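Local coordinates for sporozoite surface protein 2 (Plasmodium vivax, PDB 4HQO) that probably serves as an adhesive receptor on the sporozoite surface for gliding motility, through a metal-binding von Willebrand factor A domain joined by an extensible ribbon to a thrombospondin repeat, at residues Gly29-Asn35 with Gly161-Gly165; Trp36-Ile41 with Leu93-Pro99; Ala143-Ala147 with Phe170-Ile174; Leu157-Gly161 with Phe186-Ala190. The protein carries 4 engineered substitutions. The contacts are given in a common frame with arbitrary orientation. Numbering follows the deposited sequence.

Overall arrangement
All four contacts lie in the von Willebrand factor A domain, a central sheet flanked by helices. Contact 1 holds S30 of the magnesium site, completed on the protein side by S28 and T103. Contact 2 is its neighbour, centres about 10 Å apart; both use helix 33-49, and the side chain of P99 is about 8 Å from the ion. Contacts 1 and 4 share G161, where strand 156-161 passes into the loop that packs on the S30 segment; G161 is about 12 Å from the ion. Contact 3 packs the helices on either side of strand 156-161 in the chain and touches contact 4, N171 ND2 lying 3.1 Å from Y187 OH. Contacts 2 and 3 do not touch.

Contact 1: residues Gly29-Asn35 with Gly161-Gly165; sequences GSIGYPN and GIGQG. With MG (magnesium ion), chain E.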
loop_
_atom_site.group_PDB
_atom_site.type_symbol
_atom_site.label_atom_id
_atom_site.label_comp_id
_atom_site.label_asym_id
_atom_site.label_seq_id
_atom_site.Cartn_x
_atom_site.Cartn_y
_atom_site.Cartn_z
ATOM N N GLY A 29 28.462 -4.393 5.507
ATOM C CA GLY A 29 29.764 -4.882 5.096
ATOM C C GLY A 29 29.771 -6.296 4.548
ATOM O O GLY A 29 30.525 -6.588 3.628
ATOM N N SER A 30 28.946 -7.182 5.102
ATOM C CA SER A 30 28.910 -8.562 4.617
ATOM C C SER A 30 28.399 -8.686 3.172
ATOM O O SER A 30 28.703 -9.654 2.477
ATOM C CB SER A 30 28.111 -9.469 5.551
ATOM O OG SER A 30 26.772 -9.025 5.665
ATOM N N ILE A 31 27.636 -7.709 2.712
ATOM C CA ILE A 31 27.206 -7.724 1.317
ATOM C C ILE A 31 28.431 -7.672 0.397
ATOM O O ILE A 31 28.600 -8.514 -0.486
ATOM C CB ILE A 31 26.248 -6.567 1.022
ATOM C CG1 ILE A 31 25.007 -6.703 1.901
ATOM C CG2 ILE A 31 25.873 -6.545 -0.455
ATOM C CD1 ILE A 31 24.316 -8.050 1.763
ATOM N N GLY A 32 29.306 -6.704 0.632
ATOM C CA GLY A 32 30.540 -6.626 -0.123
ATOM C C GLY A 32 30.432 -5.713 -1.332
ATOM O O GLY A 32 29.420 -5.695 -2.028
ATOM N N TYR A 33 31.487 -4.944 -1.569
ATOM C CA TYR A 33 31.544 -4.056 -2.713
ATOM C C TYR A 33 31.394 -4.777 -4.062
ATOM O O TYR A 33 30.583 -4.357 -4.881
ATOM C CB TYR A 33 32.824 -3.209 -2.693
ATOM C CG TYR A 33 32.935 -2.291 -3.893
ATOM C CD1 TYR A 33 32.175 -1.135 -3.968
ATOM C CD2 TYR A 33 33.788 -2.590 -4.952
ATOM C CE1 TYR A 33 32.260 -0.291 -5.050
ATOM C CE2 TYR A 33 33.883 -1.748 -6.052
ATOM C CZ TYR A 33 33.111 -0.603 -6.092
ATOM O OH TYR A 33 33.178 0.246 -7.160
ATOM N N PRO A 34 32.175 -5.850 -4.303
ATOM C CA PRO A 34 32.024 -6.473 -5.621
ATOM C C PRO A 34 30.599 -6.949 -5.877
ATOM O O PRO A 34 30.110 -6.800 -6.993
ATOM C CB PRO A 34 32.992 -7.658 -5.565
ATOM C CG PRO A 34 34.004 -7.275 -4.550
ATOM C CD PRO A 34 33.243 -6.503 -3.517
ATOM N N ASN A 35 29.933 -7.475 -4.853
ATOM C CA ASN A 35 28.553 -7.924 -5.007
ATOM C C ASN A 35 27.595 -6.749 -5.212
ATOM O O ASN A 35 26.646 -6.844 -5.988
ATOM C CB ASN A 35 28.117 -8.762 -3.798
ATOM C CG ASN A 35 26.828 -9.506 -4.045
ATOM O OD1 ASN A 35 25.746 -9.001 -3.744
ATOM N ND2 ASN A 35 26.930 -10.708 -4.609
ATOM N N GLY A 161 17.504 -12.629 -2.030
ATOM C CA GLY A 161 18.842 -12.881 -1.525
ATOM C C GLY A 161 19.900 -12.136 -2.320
ATOM O O GLY A 161 19.959 -12.257 -3.538
ATOM N N ILE A 162 20.713 -11.340 -1.633
ATOM C CA ILE A 162 21.869 -10.692 -2.249
ATOM C C ILE A 162 23.083 -10.892 -1.356
ATOM O O ILE A 162 22.951 -11.291 -0.201
ATOM C CB ILE A 162 21.669 -9.170 -2.430
ATOM C CG1 ILE A 162 21.314 -8.512 -1.092
ATOM C CG2 ILE A 162 20.626 -8.874 -3.507
ATOM C CD1 ILE A 162 21.509 -6.988 -1.080
ATOM N N GLY A 163 24.267 -10.602 -1.882
ATOM C CA GLY A 163 25.478 -10.657 -1.085
ATOM C C GLY A 163 26.351 -11.839 -1.425
ATOM O O GLY A 163 25.876 -12.840 -1.976
ATOM N N GLN A 164 27.634 -11.716 -1.085
ATOM C CA GLN A 164 28.633 -12.733 -1.391
ATOM C C GLN A 164 28.447 -14.014 -0.579
ATOM O O GLN A 164 28.819 -15.097 -1.035
ATOM C CB GLN A 164 30.048 -12.175 -1.178
ATOM C CG GLN A 164 30.350 -11.765 0.259
ATOM C CD GLN A 164 31.576 -10.881 0.374
ATOM O OE1 GLN A 164 32.389 -10.804 -0.547
ATOM N NE2 GLN A 164 31.711 -10.199 1.507
ATOM N N GLY A 165 27.876 -13.887 0.618
ATOM C CA GLY A 165 27.690 -15.028 1.501
ATOM C C GLY A 165 26.303 -15.073 2.117
ATOM O O GLY A 165 26.092 -14.610 3.241
HETATM MG MG MG E . 25.733 -7.753 7.201
HETATM O O HOH W 1 32.931 -8.281 2.770
HETATM O O HOH W 2 26.914 -11.446 1.950
HETATM O O HOH W 3 27.695 -7.028 7.824
HETATM O O HOH W 4 31.003 -8.783 -2.617
HETATM O O HOH W 5 24.562 -12.618 -4.600
HETATM O O HOH W 6 23.859 -8.401 6.341
HETATM O O HOH W 7 26.064 -9.049 8.853
#
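From G29 to I31 the backbone has helical angles without the regular bonds, and G32 (phi/psi 94/140) occupies the N-cap position of helix 33-49. The loop leaving strand 156-161 passes beside this turn, G163 CA lying 4.2 Å from I31 CA. Both G32 and G163 (107/158) adopt angles at which a beta carbon would jam against the preceding carbonyl, so glycine suits both. A weak hydrogen bond joins Q164 N to I31 O (3.4 Å). S30 belongs to the metal ion-dependent adhesion site of the von Willebrand factor A fold: its OG binds magnesium at 2.2 Å, alongside S28 and T103, and hydrogen-bonds to D134. I31 CD1 meets I162 CD1 at 4.1 Å, two branched chains filling the interior. N35, whose CA-to-CB bond points toward the loop, offers OD1 to G163 N in a weak hydrogen bond (2.9 Å), while water 5 bridges N35 ND2 and G163 O. Q164 reaches back, its NE2 bonding weakly to S30 O (3.2 Å), and water 1 links NE2 to G29 O.

Contact 2: residues Trp36-Ile41 with Leu93-Pro99; sequences WITKVI and LRKTYTP
Residues 36-41 are helical, with a wider pi-type turn, I41 N bonding to W36 O at 2.9 Å. Residues 93-96 end helix 83-96; Y97 leaves helical angles (-113/125), and the chain runs extended to P99. The closest CA pairs are I41 with R94 (6.3 Å) and W36 with P99 (7.3 Å). W36 directs its CA-to-CB bond toward 93-99; chi1 t and chi2 -106° set the indole against it. P99 CD lies over one face, 4.2 Å from the five-membered-ring centroid, a CH-pi contact. On the same face Y97, chi1 t and chi2 75°, presents its edge to the six-membered ring in a T-shaped pair, centroids 5.3 Å apart and planes at 63°; its OH bonds to G27 O. I41 (m, m) brings CD1 to 4.2 Å from L93 CB and 3.9 Å from R94 CB, and I37 (m, m) sets CD1 4.2 Å from R94 CG. The contact joins the first helix of the von Willebrand factor A fold to helix 83-96, L64 of strand 58-65 touching both W36 and Y97. W36 NE1 donates to L93 O (3.2 Å, 170°), which also accepts Y97 N (3.2 Å); tryptophan gives a broad apolar surface whose one polar group is satisfied.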
loop_
_atom_site.group_PDB
_atom_site.type_symbol
_atom_site.label_atom_id
_atom_site.label_comp_id
_atom_site.label_asym_id
_atom_site.label_seq_id
_atom_site.Cartn_x
_atom_site.Cartn_y
_atom_site.Cartn_z
ATOM N N TRP A 36 27.847 -5.651 -4.505
ATOM C CA TRP A 36 27.104 -4.406 -4.692
ATOM C C TRP A 36 27.041 -4.004 -6.185
ATOM O O TRP A 36 25.984 -3.654 -6.709
ATOM C CB TRP A 36 27.762 -3.286 -3.867
ATOM C CG TRP A 36 26.954 -2.026 -3.780
ATOM C CD1 TRP A 36 27.200 -0.841 -4.424
ATOM C CD2 TRP A 36 25.758 -1.824 -3.017
ATOM N NE1 TRP A 36 26.227 0.083 -4.111
ATOM C CE2 TRP A 36 25.335 -0.498 -3.240
ATOM C CE3 TRP A 36 25.007 -2.641 -2.151
ATOM C CZ2 TRP A 36 24.192 0.030 -2.647
ATOM C CZ3 TRP A 36 23.875 -2.112 -1.559
ATOM C CH2 TRP A 36 23.477 -0.792 -1.811
ATOM N N ILE A 37 28.173 -4.098 -6.869
ATOM C CA ILE A 37 28.272 -3.635 -8.244
ATOM C C ILE A 37 27.750 -4.636 -9.269
ATOM O O ILE A 37 27.071 -4.258 -10.233
ATOM C CB ILE A 37 29.740 -3.276 -8.589
ATOM C CG1 ILE A 37 30.227 -2.129 -7.696
ATOM C CG2 ILE A 37 29.885 -2.923 -10.067
ATOM C CD1 ILE A 37 29.354 -0.870 -7.770
ATOM N N THR A 38 28.079 -5.909 -9.077
ATOM C CA THR A 38 27.776 -6.924 -10.088
ATOM C C THR A 38 26.424 -7.595 -9.894
ATOM O O THR A 38 25.914 -8.240 -10.802
ATOM C CB THR A 38 28.840 -8.032 -10.109
ATOM O OG1 THR A 38 28.798 -8.735 -8.862
ATOM C CG2 THR A 38 30.236 -7.446 -10.334
ATOM N N LYS A 39 25.849 -7.409 -8.717
ATOM C CA LYS A 39 24.635 -8.122 -8.328
ATOM C C LYS A 39 23.532 -7.208 -7.782
ATOM O O LYS A 39 22.402 -7.206 -8.280
ATOM C CB LYS A 39 24.977 -9.227 -7.307
ATOM C CG LYS A 39 23.799 -9.721 -6.485
ATOM C CD LYS A 39 22.936 -10.699 -7.255
ATOM C CE LYS A 39 21.890 -11.336 -6.346
ATOM N NZ LYS A 39 21.106 -12.370 -7.072
ATOM N N VAL A 40 23.846 -6.439 -6.747
ATOM C CA VAL A 40 22.821 -5.628 -6.086
ATOM C C VAL A 40 22.290 -4.477 -6.945
ATOM O O VAL A 40 21.076 -4.301 -7.079
ATOM C CB VAL A 40 23.315 -5.044 -4.765
ATOM C CG1 VAL A 40 22.200 -4.248 -4.095
ATOM C CG2 VAL A 40 23.818 -6.168 -3.848
ATOM N N ILE A 41 23.195 -3.674 -7.500
ATOM C CA ILE A 41 22.788 -2.579 -8.378
ATOM C C ILE A 41 21.996 -3.076 -9.601
ATOM O O ILE A 41 20.924 -2.546 -9.886
ATOM C CB ILE A 41 23.989 -1.679 -8.791
ATOM C CG1 ILE A 41 24.564 -0.963 -7.563
ATOM C CG2 ILE A 41 23.574 -0.677 -9.853
ATOM C CD1 ILE A 41 23.590 -0.005 -6.892
ATOM N N LEU A 93 23.459 5.431 -5.744
ATOM C CA LEU A 93 23.955 4.365 -4.878
ATOM C C LEU A 93 25.106 3.613 -5.525
ATOM O O LEU A 93 26.067 3.235 -4.852
ATOM C CB LEU A 93 22.834 3.383 -4.504
ATOM C CG LEU A 93 21.775 3.910 -3.525
ATOM C CD1 LEU A 93 20.748 2.836 -3.262
ATOM C CD2 LEU A 93 22.383 4.376 -2.211
ATOM N N ARG A 94 25.011 3.393 -6.834
ATOM C CA ARG A 94 26.079 2.710 -7.550
ATOM C C ARG A 94 27.375 3.521 -7.496
ATOM O O ARG A 94 28.472 2.976 -7.343
ATOM C CB ARG A 94 25.694 2.470 -9.010
ATOM C CG ARG A 94 26.785 1.734 -9.784
ATOM C CD ARG A 94 26.472 1.597 -11.267
ATOM N NE ARG A 94 26.156 2.871 -11.904
ATOM C CZ ARG A 94 27.064 3.698 -12.423
ATOM N NH1 ARG A 94 28.353 3.403 -12.364
ATOM N NH2 ARG A 94 26.680 4.827 -12.995
ATOM N N LYS A 95 27.239 4.831 -7.621
ATOM C CA LYS A 95 28.402 5.691 -7.785
ATOM C C LYS A 95 29.068 6.078 -6.471
ATOM O O LYS A 95 30.271 6.268 -6.431
ATOM C CB LYS A 95 28.018 6.965 -8.533
ATOM C CG LYS A 95 27.592 6.773 -9.973
ATOM C CD LYS A 95 27.547 8.118 -10.690
ATOM C CE LYS A 95 27.072 7.988 -12.127
ATOM N NZ LYS A 95 26.884 9.316 -12.782
ATOM N N THR A 96 28.287 6.211 -5.402
ATOM C CA THR A 96 28.781 6.896 -4.214
ATOM C C THR A 96 28.652 6.115 -2.899
ATOM O O THR A 96 29.116 6.576 -1.865
ATOM C CB THR A 96 28.084 8.257 -4.027
ATOM O OG1 THR A 96 26.705 8.047 -3.716
ATOM C CG2 THR A 96 28.196 9.109 -5.293
ATOM N N TYR A 97 28.021 4.948 -2.926
ATOM C CA TYR A 97 27.890 4.155 -1.709
ATOM C C TYR A 97 28.691 2.860 -1.788
ATOM O O TYR A 97 28.527 2.087 -2.732
ATOM C CB TYR A 97 26.424 3.847 -1.386
ATOM C CG TYR A 97 26.297 3.064 -0.103
ATOM C CD1 TYR A 97 26.460 3.688 1.124
ATOM C CD2 TYR A 97 26.060 1.691 -0.118
ATOM C CE1 TYR A 97 26.381 2.970 2.309
ATOM C CE2 TYR A 97 25.995 0.963 1.059
ATOM C CZ TYR A 97 26.142 1.608 2.268
ATOM O OH TYR A 97 26.059 0.883 3.438
ATOM N N THR A 98 29.566 2.638 -0.809
ATOM C CA THR A 98 30.258 1.347 -0.671
ATOM C C THR A 98 29.792 0.683 0.613
ATOM O O THR A 98 29.784 1.315 1.676
ATOM C CB THR A 98 31.823 1.454 -0.693
ATOM O OG1 THR A 98 32.277 2.239 0.404
ATOM C CG2 THR A 98 32.308 2.096 -1.968
ATOM N N PRO A 99 29.363 -0.587 0.515
ATOM C CA PRO A 99 28.811 -1.286 1.680
ATOM C C PRO A 99 29.819 -1.342 2.820
ATOM O O PRO A 99 31.002 -1.560 2.584
ATOM C CB PRO A 99 28.524 -2.691 1.139
ATOM C CG PRO A 99 28.279 -2.481 -0.330
ATOM C CD PRO A 99 29.234 -1.378 -0.723
#

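Contact 3: residues Ala143-Ala147 with Phe170-Ile174; sequences ALEVA and FNRLI
L144 lies over the neighbouring helix, its CD2 3.7 Å from F170 CE1 and 3.7 Å from I174 CB, while its CD1 meets L173 CD2 at 3.7 Å. The contact packs two neighbouring helices of the alpha/beta von Willebrand factor A fold, 140-152 and 168-175, which precede and follow strand 156-161 in the chain. Both segments are regular alpha-helix, with A147 N bonded to A143 O (3.1 Å) and I174 N to F170 O (2.9 Å). Their axes approach to 10.7 Å and run in the same general direction, 28° apart (signed crossing angle -28°); the closest CA pair is L144 with I174, 5.6 Å apart. L144 takes m, t, which carries its branched end to the partner. F170 stands at t with chi2 84°, L173 at t, p and I174 at t, t, so each reaches across although its CA-to-CB bond points sideways. On the first helix A143 and A147 point toward the partner one turn apart, and their small methyls let the bulkier chains come in close: A147 CB is 3.6 Å from I174 CG1. I174 also touches V159 of the strand, so helix 168-175 also packs on the sheet. No hydrogen bond crosses, so shape and apolar burial hold the contact. At the ring of F170, the CB of A143 sits by the edge, near the ring plane, 4.1 Å from CZ.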
loop_
_atom_site.group_PDB
_atom_site.type_symbol
_atom_site.label_atom_id
_atom_site.label_comp_id
_atom_site.label_asym_id
_atom_site.label_seq_id
_atom_site.Cartn_x
_atom_site.Cartn_y
_atom_site.Cartn_z
ATOM N N ALA A 143 14.658 -9.437 14.259
ATOM C CA ALA A 143 14.253 -9.289 12.865
ATOM C C ALA A 143 13.063 -10.191 12.526
ATOM O O ALA A 143 12.133 -9.765 11.840
ATOM C CB ALA A 143 15.439 -9.552 11.908
ATOM N N LEU A 144 13.083 -11.430 13.013
ATOM C CA LEU A 144 11.960 -12.342 12.797
ATOM C C LEU A 144 10.691 -11.815 13.462
ATOM O O LEU A 144 9.585 -11.966 12.943
ATOM C CB LEU A 144 12.273 -13.734 13.363
ATOM C CG LEU A 144 13.340 -14.591 12.673
ATOM C CD1 LEU A 144 13.514 -15.902 13.405
ATOM C CD2 LEU A 144 12.971 -14.851 11.223
ATOM N N GLU A 145 10.867 -11.199 14.622
ATOM C CA GLU A 145 9.753 -10.741 15.435
ATOM C C GLU A 145 9.006 -9.607 14.744
ATOM O O GLU A 145 7.778 -9.616 14.669
ATOM C CB GLU A 145 10.261 -10.269 16.797
ATOM C CG GLU A 145 9.166 -9.809 17.743
ATOM C CD GLU A 145 9.729 -9.153 18.998
ATOM O OE1 GLU A 145 10.745 -8.426 18.901
ATOM O OE2 GLU A 145 9.165 -9.369 20.077
ATOM N N VAL A 146 9.746 -8.628 14.237
ATOM C CA VAL A 146 9.105 -7.505 13.566
ATOM C C VAL A 146 8.505 -7.918 12.218
ATOM O O VAL A 146 7.435 -7.435 11.840
ATOM C CB VAL A 146 10.046 -6.290 13.404
ATOM C CG1 VAL A 146 11.258 -6.652 12.571
ATOM C CG2 VAL A 146 9.299 -5.128 12.769
ATOM N N ALA A 147 9.178 -8.814 11.502
ATOM C CA ALA A 147 8.640 -9.324 10.239
ATOM C C ALA A 147 7.304 -10.004 10.508
ATOM O O ALA A 147 6.342 -9.828 9.767
ATOM C CB ALA A 147 9.588 -10.303 9.616
ATOM N N PHE A 170 18.150 -18.565 7.074
ATOM C CA PHE A 170 17.484 -17.443 7.719
ATOM C C PHE A 170 16.553 -16.696 6.764
ATOM O O PHE A 170 15.459 -16.289 7.158
ATOM C CB PHE A 170 18.473 -16.450 8.343
ATOM C CG PHE A 170 17.787 -15.296 9.034
ATOM C CD1 PHE A 170 17.339 -15.427 10.340
ATOM C CD2 PHE A 170 17.533 -14.107 8.353
ATOM C CE1 PHE A 170 16.676 -14.382 10.971
ATOM C CE2 PHE A 170 16.863 -13.062 8.978
ATOM C CZ PHE A 170 16.447 -13.203 10.294
ATOM N N ASN A 171 17.001 -16.476 5.529
ATOM C CA ASN A 171 16.167 -15.799 4.537
ATOM C C ASN A 171 14.846 -16.522 4.323
ATOM O O ASN A 171 13.800 -15.885 4.239
ATOM C CB ASN A 171 16.898 -15.640 3.201
ATOM C CG ASN A 171 17.834 -14.439 3.180
ATOM O OD1 ASN A 171 17.784 -13.583 4.059
ATOM N ND2 ASN A 171 18.674 -14.360 2.153
ATOM N N ARG A 172 14.901 -17.850 4.244
ATOM C CA ARG A 172 13.705 -18.655 4.060
ATOM C C ARG A 172 12.828 -18.578 5.302
ATOM O O ARG A 172 11.599 -18.549 5.211
ATOM C CB ARG A 172 14.064 -20.118 3.772
ATOM C CG ARG A 172 14.632 -20.377 2.380
ATOM C CD ARG A 172 14.911 -21.860 2.155
ATOM N NE ARG A 172 13.865 -22.496 1.356
ATOM C CZ ARG A 172 12.922 -23.297 1.845
ATOM N NH1 ARG A 172 12.887 -23.582 3.140
ATOM N NH2 ARG A 172 12.015 -23.821 1.033
ATOM N N LEU A 173 13.466 -18.543 6.465
ATOM C CA LEU A 173 12.732 -18.490 7.719
ATOM C C LEU A 173 11.961 -17.177 7.821
ATOM O O LEU A 173 10.765 -17.174 8.062
ATOM C CB LEU A 173 13.677 -18.673 8.910
ATOM C CG LEU A 173 13.016 -18.786 10.279
ATOM C CD1 LEU A 173 12.053 -19.961 10.312
ATOM C CD2 LEU A 173 14.087 -18.934 11.354
ATOM N N ILE A 174 12.635 -16.060 7.601
ATOM C CA ILE A 174 11.959 -14.774 7.706
ATOM C C ILE A 174 10.912 -14.595 6.595
ATOM O O ILE A 174 9.925 -13.887 6.773
ATOM C CB ILE A 174 12.955 -13.587 7.768
ATOM C CG1 ILE A 174 12.260 -12.336 8.311
ATOM C CG2 ILE A 174 13.602 -13.307 6.384
ATOM C CD1 ILE A 174 13.215 -11.208 8.670
#

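Contact 4: residues Leu157-Gly161 with Phe186-Ala190; sequences LAVIG and FYSYA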
loop_
_atom_site.group_PDB
_atom_site.type_symbol
_atom_site.label_atom_id
_atom_site.label_comp_id
_atom_site.label_asym_id
_atom_site.label_seq_id
_atom_site.Cartn_x
_atom_site.Cartn_y
_atom_site.Cartn_z
ATOM N N LEU A 157 5.383 -9.924 2.459
ATOM C CA LEU A 157 6.843 -9.839 2.524
ATOM C C LEU A 157 7.509 -10.762 1.518
ATOM O O LEU A 157 7.294 -11.976 1.529
ATOM C CB LEU A 157 7.366 -10.170 3.931
ATOM C CG LEU A 157 8.897 -10.296 4.044
ATOM C CD1 LEU A 157 9.584 -8.945 3.869
ATOM C CD2 LEU A 157 9.337 -10.948 5.367
ATOM N N ALA A 158 8.321 -10.179 0.646
ATOM C CA ALA A 158 9.101 -10.972 -0.282
ATOM C C ALA A 158 10.563 -10.743 0.051
ATOM O O ALA A 158 10.979 -9.610 0.328
ATOM C CB ALA A 158 8.799 -10.572 -1.727
ATOM N N VAL A 159 11.341 -11.820 0.054
ATOM C CA VAL A 159 12.765 -11.707 0.347
ATOM C C VAL A 159 13.589 -11.996 -0.902
ATOM O O VAL A 159 13.349 -12.989 -1.594
ATOM C CB VAL A 159 13.201 -12.647 1.505
ATOM C CG1 VAL A 159 14.673 -12.415 1.860
ATOM C CG2 VAL A 159 12.317 -12.424 2.734
ATOM N N ILE A 160 14.546 -11.116 -1.194
ATOM C CA ILE A 160 15.481 -11.324 -2.304
ATOM C C ILE A 160 16.886 -11.497 -1.743
ATOM O O ILE A 160 17.398 -10.626 -1.041
ATOM C CB ILE A 160 15.489 -10.135 -3.282
ATOM C CG1 ILE A 160 14.071 -9.822 -3.755
ATOM C CG2 ILE A 160 16.395 -10.437 -4.491
ATOM C CD1 ILE A 160 13.418 -10.958 -4.459
ATOM N N GLY A 161 17.504 -12.629 -2.030
ATOM C CA GLY A 161 18.842 -12.881 -1.525
ATOM C C GLY A 161 19.900 -12.136 -2.320
ATOM O O GLY A 161 19.959 -12.257 -3.538
ATOM N N PHE A 186 7.910 -16.856 -1.649
ATOM C CA PHE A 186 8.254 -15.647 -0.900
ATOM C C PHE A 186 9.743 -15.320 -0.901
ATOM O O PHE A 186 10.166 -14.310 -0.339
ATOM C CB PHE A 186 7.728 -15.755 0.538
ATOM C CG PHE A 186 6.254 -16.000 0.611
ATOM C CD1 PHE A 186 5.359 -14.972 0.373
ATOM C CD2 PHE A 186 5.760 -17.259 0.887
ATOM C CE1 PHE A 186 4.002 -15.194 0.421
ATOM C CE2 PHE A 186 4.403 -17.485 0.937
ATOM C CZ PHE A 186 3.524 -16.453 0.705
ATOM N N TYR A 187 10.536 -16.180 -1.527
ATOM C CA TYR A 187 11.980 -16.005 -1.537
ATOM C C TYR A 187 12.547 -16.305 -2.917
ATOM O O TYR A 187 12.204 -17.317 -3.538
ATOM C CB TYR A 187 12.626 -16.927 -0.499
ATOM C CG TYR A 187 14.141 -16.829 -0.403
ATOM C CD1 TYR A 187 14.772 -15.601 -0.318
ATOM C CD2 TYR A 187 14.930 -17.970 -0.370
ATOM C CE1 TYR A 187 16.146 -15.504 -0.216
ATOM C CE2 TYR A 187 16.312 -17.884 -0.268
ATOM C CZ TYR A 187 16.911 -16.646 -0.190
ATOM O OH TYR A 187 18.276 -16.539 -0.082
ATOM N N SER A 188 13.422 -15.423 -3.386
ATOM C CA SER A 188 14.148 -15.642 -4.634
ATOM C C SER A 188 15.610 -15.262 -4.428
ATOM O O SER A 188 15.910 -14.265 -3.775
ATOM C CB SER A 188 13.547 -14.786 -5.749
ATOM O OG SER A 188 14.226 -14.993 -6.978
ATOM N N TYR A 189 16.524 -16.053 -4.975
ATOM C CA TYR A 189 17.940 -15.713 -4.885
ATOM C C TYR A 189 18.691 -15.876 -6.209
ATOM O O TYR A 189 19.896 -16.115 -6.223
ATOM C CB TYR A 189 18.630 -16.484 -3.752
ATOM C CG TYR A 189 18.715 -17.977 -3.949
ATOM C CD1 TYR A 189 17.604 -18.788 -3.753
ATOM C CD2 TYR A 189 19.913 -18.583 -4.310
ATOM C CE1 TYR A 189 17.681 -20.161 -3.923
ATOM C CE2 TYR A 189 20.001 -19.954 -4.480
ATOM C CZ TYR A 189 18.882 -20.738 -4.285
ATOM O OH TYR A 189 18.964 -22.104 -4.454
ATOM N N ALA A 190 17.971 -15.731 -7.316
ATOM C CA ALA A 190 18.582 -15.739 -8.644
ATOM C C ALA A 190 18.785 -14.308 -9.156
ATOM O O ALA A 190 19.258 -13.440 -8.424
ATOM C CB ALA A 190 17.743 -16.546 -9.604
HETATM O O HOH W 8 18.675 -12.813 -5.818
#
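F186, V159 and G161 give up the most surface here, and they follow the course of a parallel strand pair. F186 opens it: its carbonyl O accepts V159 N at 2.8 Å and 174°, while its ring extends back along the first strand, CD1 lying 3.7 Å from L157 O. V159 is bonded through both its polar backbone atoms, since V159 O then receives S188 N at 3.0 Å. Its beta-branched side chain suits a buried strand; it lies on the same face of the sheet as Y187, V159 CB being 3.8 Å from Y187 CD1, and that face is covered by helix 168-175 through N171 and I174. On the other face I160 CD1 approaches S188 CB at 4.0 Å. G161 closes the pairing with G161 N to S188 O, 2.9 Å. Glycine suits this place, where an ideal beta carbon would come 2.7 Å from Y187 OH, a hydroxyl that bonds to H168 and N171. Beyond it water 8 bridges G161 O and A190 O, both at 2.7 Å. Strand 156-161, helix 168-175 and the short edge strand 187-188 form the beta-alpha-beta crossover that ends the sheet of this von Willebrand factor A fold.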